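Local coordinates for SnoN,Epimerase SnoN (Streptomyces nogalater, PDB 5EP9), which is a non-heme iron epimerase of nogalamycin biosynthesis that binds 2-oxoglutarate beside its iron and probably depends on it for activity, at residues L157-L163 / L237-Y243; A135-T139 / A227-S231. All coordinates share one frame; numbering follows the deposited sequence.

Contact 1: L157-L163 / L237-Y243; sequences LTAWVAL and LSTSAVY. With AKG (2-oxoglutaric acid), chain E.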
loop_
_atom_site.group_PDB
_atom_site.type_symbol
_atom_site.label_atom_id
_atom_site.label_comp_id
_atom_site.label_asym_id
_atom_site.label_seq_id
_atom_site.Cartn_x
_atom_site.Cartn_y
_atom_site.Cartn_z
ATOM N N LEU A 157 -4.652 3.856 4.897
ATOM C CA LEU A 157 -3.787 2.668 5.144
ATOM C C LEU A 157 -3.525 1.833 3.887
ATOM O O LEU A 157 -4.369 1.782 2.964
ATOM C CB LEU A 157 -4.296 1.782 6.255
ATOM C CG LEU A 157 -5.466 0.875 6.023
ATOM C CD1 LEU A 157 -5.680 0.027 7.284
ATOM C CD2 LEU A 157 -6.690 1.748 5.923
ATOM N N THR A 158 -2.384 1.154 3.916
ATOM C CA THR A 158 -1.881 0.413 2.797
ATOM C C THR A 158 -1.737 -1.103 3.134
ATOM O O THR A 158 -1.161 -1.433 4.115
ATOM C CB THR A 158 -0.571 0.998 2.329
ATOM O OG1 THR A 158 -0.773 2.342 1.883
ATOM C CG2 THR A 158 0.061 0.150 1.225
ATOM N N ALA A 159 -2.314 -1.977 2.308
ATOM C CA ALA A 159 -2.098 -3.428 2.360
ATOM C C ALA A 159 -1.032 -3.854 1.359
ATOM O O ALA A 159 -1.185 -3.633 0.164
ATOM C CB ALA A 159 -3.372 -4.164 2.039
ATOM N N TRP A 160 0.074 -4.414 1.855
ATOM C CA TRP A 160 1.186 -4.823 1.010
ATOM C C TRP A 160 1.208 -6.338 1.064
ATOM O O TRP A 160 1.427 -6.928 2.123
ATOM C CB TRP A 160 2.481 -4.234 1.556
ATOM C CG TRP A 160 3.736 -4.205 0.716
ATOM C CD1 TRP A 160 4.279 -3.103 0.122
ATOM C CD2 TRP A 160 4.638 -5.273 0.492
ATOM N NE1 TRP A 160 5.462 -3.428 -0.467
ATOM C CE2 TRP A 160 5.669 -4.773 -0.332
ATOM C CE3 TRP A 160 4.585 -6.664 0.755
ATOM C CZ2 TRP A 160 6.722 -5.542 -0.749
ATOM C CZ3 TRP A 160 5.665 -7.480 0.310
ATOM C CH2 TRP A 160 6.727 -6.895 -0.414
ATOM N N VAL A 161 0.926 -6.947 -0.075
ATOM C CA VAL A 161 0.685 -8.418 -0.111
ATOM C C VAL A 161 1.856 -9.066 -0.818
ATOM O O VAL A 161 2.122 -8.731 -2.004
ATOM C CB VAL A 161 -0.644 -8.732 -0.855
ATOM C CG1 VAL A 161 -0.912 -10.195 -0.932
ATOM C CG2 VAL A 161 -1.772 -8.033 -0.165
ATOM N N ALA A 162 2.511 -9.990 -0.153
ATOM C CA ALA A 162 3.601 -10.694 -0.759
ATOM C C ALA A 162 3.073 -11.810 -1.714
ATOM O O ALA A 162 2.306 -12.628 -1.278
ATOM C CB ALA A 162 4.464 -11.348 0.271
ATOM N N LEU A 163 3.496 -11.757 -2.981
ATOM C CA LEU A 163 3.148 -12.772 -3.943
ATOM C C LEU A 163 4.235 -13.846 -4.105
ATOM O O LEU A 163 4.006 -14.845 -4.751
ATOM C CB LEU A 163 2.769 -12.143 -5.285
ATOM C CG LEU A 163 1.549 -11.196 -5.224
ATOM C CD1 LEU A 163 1.340 -10.588 -6.561
ATOM C CD2 LEU A 163 0.337 -11.961 -4.802
ATOM N N LEU A 237 8.036 -9.598 -5.786
ATOM C CA LEU A 237 6.737 -9.306 -6.395
ATOM C C LEU A 237 5.669 -9.254 -5.345
ATOM O O LEU A 237 5.602 -10.153 -4.445
ATOM C CB LEU A 237 6.332 -10.391 -7.402
ATOM C CG LEU A 237 7.124 -10.326 -8.710
ATOM C CD1 LEU A 237 7.248 -11.660 -9.449
ATOM C CD2 LEU A 237 6.524 -9.332 -9.675
ATOM N N SER A 238 4.874 -8.180 -5.432
ATOM C CA SER A 238 3.873 -7.909 -4.415
ATOM C C SER A 238 2.883 -6.966 -4.989
ATOM O O SER A 238 3.119 -6.345 -6.058
ATOM C CB SER A 238 4.536 -7.258 -3.153
ATOM O OG SER A 238 5.220 -6.060 -3.494
ATOM N N THR A 239 1.838 -6.759 -4.233
ATOM C CA THR A 239 0.959 -5.660 -4.515
ATOM C C THR A 239 0.843 -4.740 -3.326
ATOM O O THR A 239 0.867 -5.219 -2.219
ATOM C CB THR A 239 -0.487 -6.125 -4.919
ATOM O OG1 THR A 239 -1.066 -6.840 -3.832
ATOM C CG2 THR A 239 -0.443 -7.002 -6.140
ATOM N N SER A 240 0.489 -3.489 -3.625
ATOM C CA SER A 240 0.240 -2.465 -2.626
ATOM C C SER A 240 -1.025 -1.701 -2.918
ATOM O O SER A 240 -1.172 -1.116 -3.973
ATOM C CB SER A 240 1.465 -1.517 -2.573
ATOM O OG SER A 240 1.395 -0.711 -1.488
ATOM N N ALA A 241 -1.971 -1.801 -2.005
ATOM C CA ALA A 241 -3.243 -1.194 -2.166
ATOM C C ALA A 241 -3.489 -0.170 -1.072
ATOM O O ALA A 241 -3.352 -0.474 0.094
ATOM C CB ALA A 241 -4.369 -2.239 -2.130
ATOM N N VAL A 242 -3.938 1.001 -1.474
ATOM C CA VAL A 242 -4.288 2.111 -0.573
ATOM C C VAL A 242 -5.817 2.193 -0.430
ATOM O O VAL A 242 -6.529 2.212 -1.400
ATOM C CB VAL A 242 -3.754 3.439 -1.142
ATOM C CG1 VAL A 242 -4.133 4.610 -0.262
ATOM C CG2 VAL A 242 -2.230 3.364 -1.312
ATOM N N TYR A 243 -6.235 2.075 0.794
ATOM C CA TYR A 243 -7.597 2.251 1.235
ATOM C C TYR A 243 -7.770 3.582 2.040
ATOM O O TYR A 243 -6.875 4.027 2.800
ATOM C CB TYR A 243 -8.000 1.112 2.133
ATOM C CG TYR A 243 -7.783 -0.224 1.462
ATOM C CD1 TYR A 243 -8.555 -0.592 0.379
ATOM C CD2 TYR A 243 -6.763 -1.082 1.840
ATOM C CE1 TYR A 243 -8.361 -1.791 -0.280
ATOM C CE2 TYR A 243 -6.588 -2.298 1.175
ATOM C CZ TYR A 243 -7.360 -2.648 0.128
ATOM O OH TYR A 243 -7.184 -3.852 -0.521
HETATM C C1 AKG E . 4.203 1.485 0.391
HETATM O O1 AKG E . 3.655 2.498 0.898
HETATM O O2 AKG E . 3.570 0.424 0.166
HETATM C C2 AKG E . 5.654 1.505 0.091
HETATM O O5 AKG E . 6.304 2.543 0.328
HETATM C C3 AKG E . 6.272 0.227 -0.522
HETATM C C4 AKG E . 7.792 0.204 -0.647
HETATM C C5 AKG E . 8.387 -1.035 -1.276
HETATM O O3 AKG E . 7.642 -1.987 -1.572
HETATM O O4 AKG E . 9.629 -1.073 -1.538
HETATM O O HOH W 1 -2.528 -5.215 -2.198
#

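Contact 2: A135-T139 / A227-S231; sequences ASVPT and AGANS. With AKG (2-oxoglutaric acid), chain E.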
loop_
_atom_site.group_PDB
_atom_site.type_symbol
_atom_site.label_atom_id
_atom_site.label_comp_id
_atom_site.label_asym_id
_atom_site.label_seq_id
_atom_site.Cartn_x
_atom_site.Cartn_y
_atom_site.Cartn_z
ATOM N N ALA A 135 21.033 -2.536 -11.109
ATOM C CA ALA A 135 20.823 -3.137 -9.795
ATOM C C ALA A 135 19.664 -2.455 -9.081
ATOM O O ALA A 135 19.485 -1.266 -9.119
ATOM C CB ALA A 135 22.111 -3.066 -8.916
ATOM N N SER A 136 18.896 -3.283 -8.427
ATOM C CA SER A 136 17.920 -2.891 -7.439
ATOM C C SER A 136 18.600 -2.055 -6.323
ATOM O O SER A 136 19.616 -2.443 -5.818
ATOM C CB SER A 136 17.345 -4.187 -6.816
ATOM O OG SER A 136 16.384 -3.921 -5.858
ATOM N N VAL A 137 17.910 -1.004 -5.887
ATOM C CA VAL A 137 18.297 -0.187 -4.745
ATOM C C VAL A 137 17.177 -0.171 -3.701
ATOM O O VAL A 137 16.041 -0.576 -4.008
ATOM C CB VAL A 137 18.768 1.220 -5.151
ATOM C CG1 VAL A 137 19.891 1.095 -6.200
ATOM C CG2 VAL A 137 17.608 2.098 -5.633
ATOM N N PRO A 138 17.477 0.304 -2.472
ATOM C CA PRO A 138 16.431 0.359 -1.437
ATOM C C PRO A 138 15.310 1.351 -1.744
ATOM O O PRO A 138 15.478 2.298 -2.529
ATOM C CB PRO A 138 17.167 0.816 -0.150
ATOM C CG PRO A 138 18.606 0.539 -0.455
ATOM C CD PRO A 138 18.789 0.731 -1.950
ATOM N N THR A 139 14.221 1.165 -1.084
ATOM C CA THR A 139 13.205 2.174 -1.006
ATOM C C THR A 139 13.526 3.055 0.234
ATOM O O THR A 139 13.425 2.573 1.337
ATOM C CB THR A 139 11.810 1.537 -0.815
ATOM O OG1 THR A 139 11.543 0.669 -1.904
ATOM C CG2 THR A 139 10.762 2.638 -0.891
ATOM N N ALA A 227 12.341 -0.010 2.604
ATOM C CA ALA A 227 12.532 -1.364 2.166
ATOM C C ALA A 227 13.910 -1.544 1.658
ATOM O O ALA A 227 14.528 -0.601 1.082
ATOM C CB ALA A 227 11.508 -1.763 1.043
ATOM N N GLY A 228 14.395 -2.761 1.803
ATOM C CA GLY A 228 15.773 -3.071 1.326
ATOM C C GLY A 228 15.825 -3.186 -0.176
ATOM O O GLY A 228 14.805 -3.241 -0.886
ATOM N N ALA A 229 17.051 -3.208 -0.682
ATOM C CA ALA A 229 17.313 -3.608 -2.069
ATOM C C ALA A 229 16.981 -5.076 -2.181
ATOM O O ALA A 229 17.066 -5.836 -1.209
ATOM C CB ALA A 229 18.785 -3.352 -2.437
ATOM N N ASN A 230 16.613 -5.506 -3.363
ATOM C CA ASN A 230 16.637 -6.935 -3.616
ATOM C C ASN A 230 18.058 -7.343 -4.009
ATOM O O ASN A 230 18.497 -7.005 -5.107
ATOM C CB ASN A 230 15.636 -7.328 -4.726
ATOM C CG ASN A 230 15.554 -8.822 -4.944
ATOM O OD1 ASN A 230 16.259 -9.644 -4.310
ATOM N ND2 ASN A 230 14.646 -9.189 -5.867
ATOM N N SER A 231 18.776 -8.001 -3.099
ATOM C CA SER A 231 20.080 -8.537 -3.436
ATOM C C SER A 231 20.095 -10.016 -3.868
ATOM O O SER A 231 21.083 -10.560 -3.994
ATOM C CB SER A 231 21.046 -8.312 -2.282
ATOM O OG SER A 231 20.652 -9.111 -1.233
HETATM C C1 AKG E . 4.203 1.485 0.391
HETATM O O1 AKG E . 3.655 2.498 0.898
HETATM O O2 AKG E . 3.570 0.424 0.166
HETATM C C2 AKG E . 5.654 1.505 0.091
HETATM O O5 AKG E . 6.304 2.543 0.328
HETATM C C3 AKG E . 6.272 0.227 -0.522
HETATM C C4 AKG E . 7.792 0.204 -0.647
HETATM C C5 AKG E . 8.387 -1.035 -1.276
HETATM O O3 AKG E . 7.642 -1.987 -1.572
HETATM O O4 AKG E . 9.629 -1.073 -1.538
#

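Contact 1: L157-L163 / L237-Y243
Two antiparallel neighbours of the larger sheet, strands 157-162 and 236-245, meet here from the Leu157-Tyr243 pair to Leu163 and Leu237. The two facing sheets of the protein are consistent with the double-stranded beta-helix of the cupin clan. Residues 157-163 lie in the 14-202 part of the engineered fusion and 237-243 in the 203-305 part. Both are SnoN sequence. The hydrogen-bonded pairs Leu157-Tyr243, Ala159-Ala241 and Val161-Thr239 each make two backbone bonds. The shortest runs from Val161 N to Thr239 O at 2.8 Å.

The face bearing Thr158, Trp160, Ser238 and Ser240 forms part of the 2-oxoglutarate pocket. With CG anti to the backbone N (chi1 -165°), the indole of Trp160 extends past Ser238 and brings NE1 to the ligand. Ser238 lies over one face of the indole. Its CB sits 3.5 Å from the centroid of the Trp160 six-membered ring, a CH-pi contact close to the ring normal. Its OG is offset toward the rim, 3.2 Å from Trp160 CZ2. At the ring edge, Trp160 NE1 donates to O3 of 2-oxoglutarate at 2.8 Å (N-H...O angle 161°). Ser240 OG donates to O2 at the other end of the ligand, 3.0 Å away, so the two strands grip both carboxylates. Thr158 CG2 makes a tight contact with that Ser240 OG, at 3.1 Å. Arg236 NH1 and Thr139 OG1 add further bonds to the ligand.

The other face is largely apolar, broken by Thr239 OG1 and the Tyr243 hydroxyl, and meets helix 104-114 through Ile106. There Ala159 CB lies in the plane of the Tyr243 ring, 3.8 Å from CE2 at its edge. The Tyr243 OH reaches the Ala101 O. One water donates to Ala159 O and is hydrogen-bonded to Thr239 OG1 at 2.7 Å.

Contact 2: A135-T139 / A227-S231
Thr139 and Ala227 form the tight end of this contact, and Pro138 and Ala229 its solvent-facing middle. Residues 135-139 come from the 14-202 part of the fusion and 227-231 from the 203-305 part. Thr139 and Ala227 are an antiparallel hydrogen-bonded pair. Thr139 N reaches Ala227 O at 2.8 Å, and Ala227 N returns a bond to a lone pair of Thr139 O. Their CB atoms are 3.8 Å apart, on the ligand side. Thr139 OG1 stands beside its backbone N (chi1 -59°) and donates to O4 of 2-oxoglutarate at 2.6 Å. Lys128 NZ also bonds Thr139 OG1, which probably fixes the hydroxyl. Ala227 CB closes in on that O4 at 3.3 Å.

In the middle the backbones stay close, and Pro138 CB lies 3.2 Å from Ala227 O. Side-chain contact is slight: the exposed Pro138 only brushes Ala229 CB with its CD, at 4.1 Å. Beyond, the link is buried again: Asn230 N donates to Ser136 OG at 3.0 Å. Asn230 OD1 turns instead to Thr232 OG1. The strand pair gives way to loop at the C5 end of the 2-oxoglutarate pocket, away from the ligand's C1 carboxylate, consistent with the family's cupin-type fold.

Contact 1 lies at the core, its centre about 4 Å from the centre of the chain, and all its touching residues are buried. Contact 2 lies about 17 Å from that centre and is only partly buried. Their centres are 17 Å apart and they do not touch. Each pairs one segment from either part of the fusion. Contact 1 is a long strand pair in the seven-stranded sheet. Contact 2 keeps one antiparallel pair between strands 139-142 and 225-227, at the edge of the smaller sheet, and then passes into loops. Both touch 2-oxoglutarate. Contact 1 serves both carboxylates of the ligand from a sheet face, contact 2 only the C5 one from a strand end.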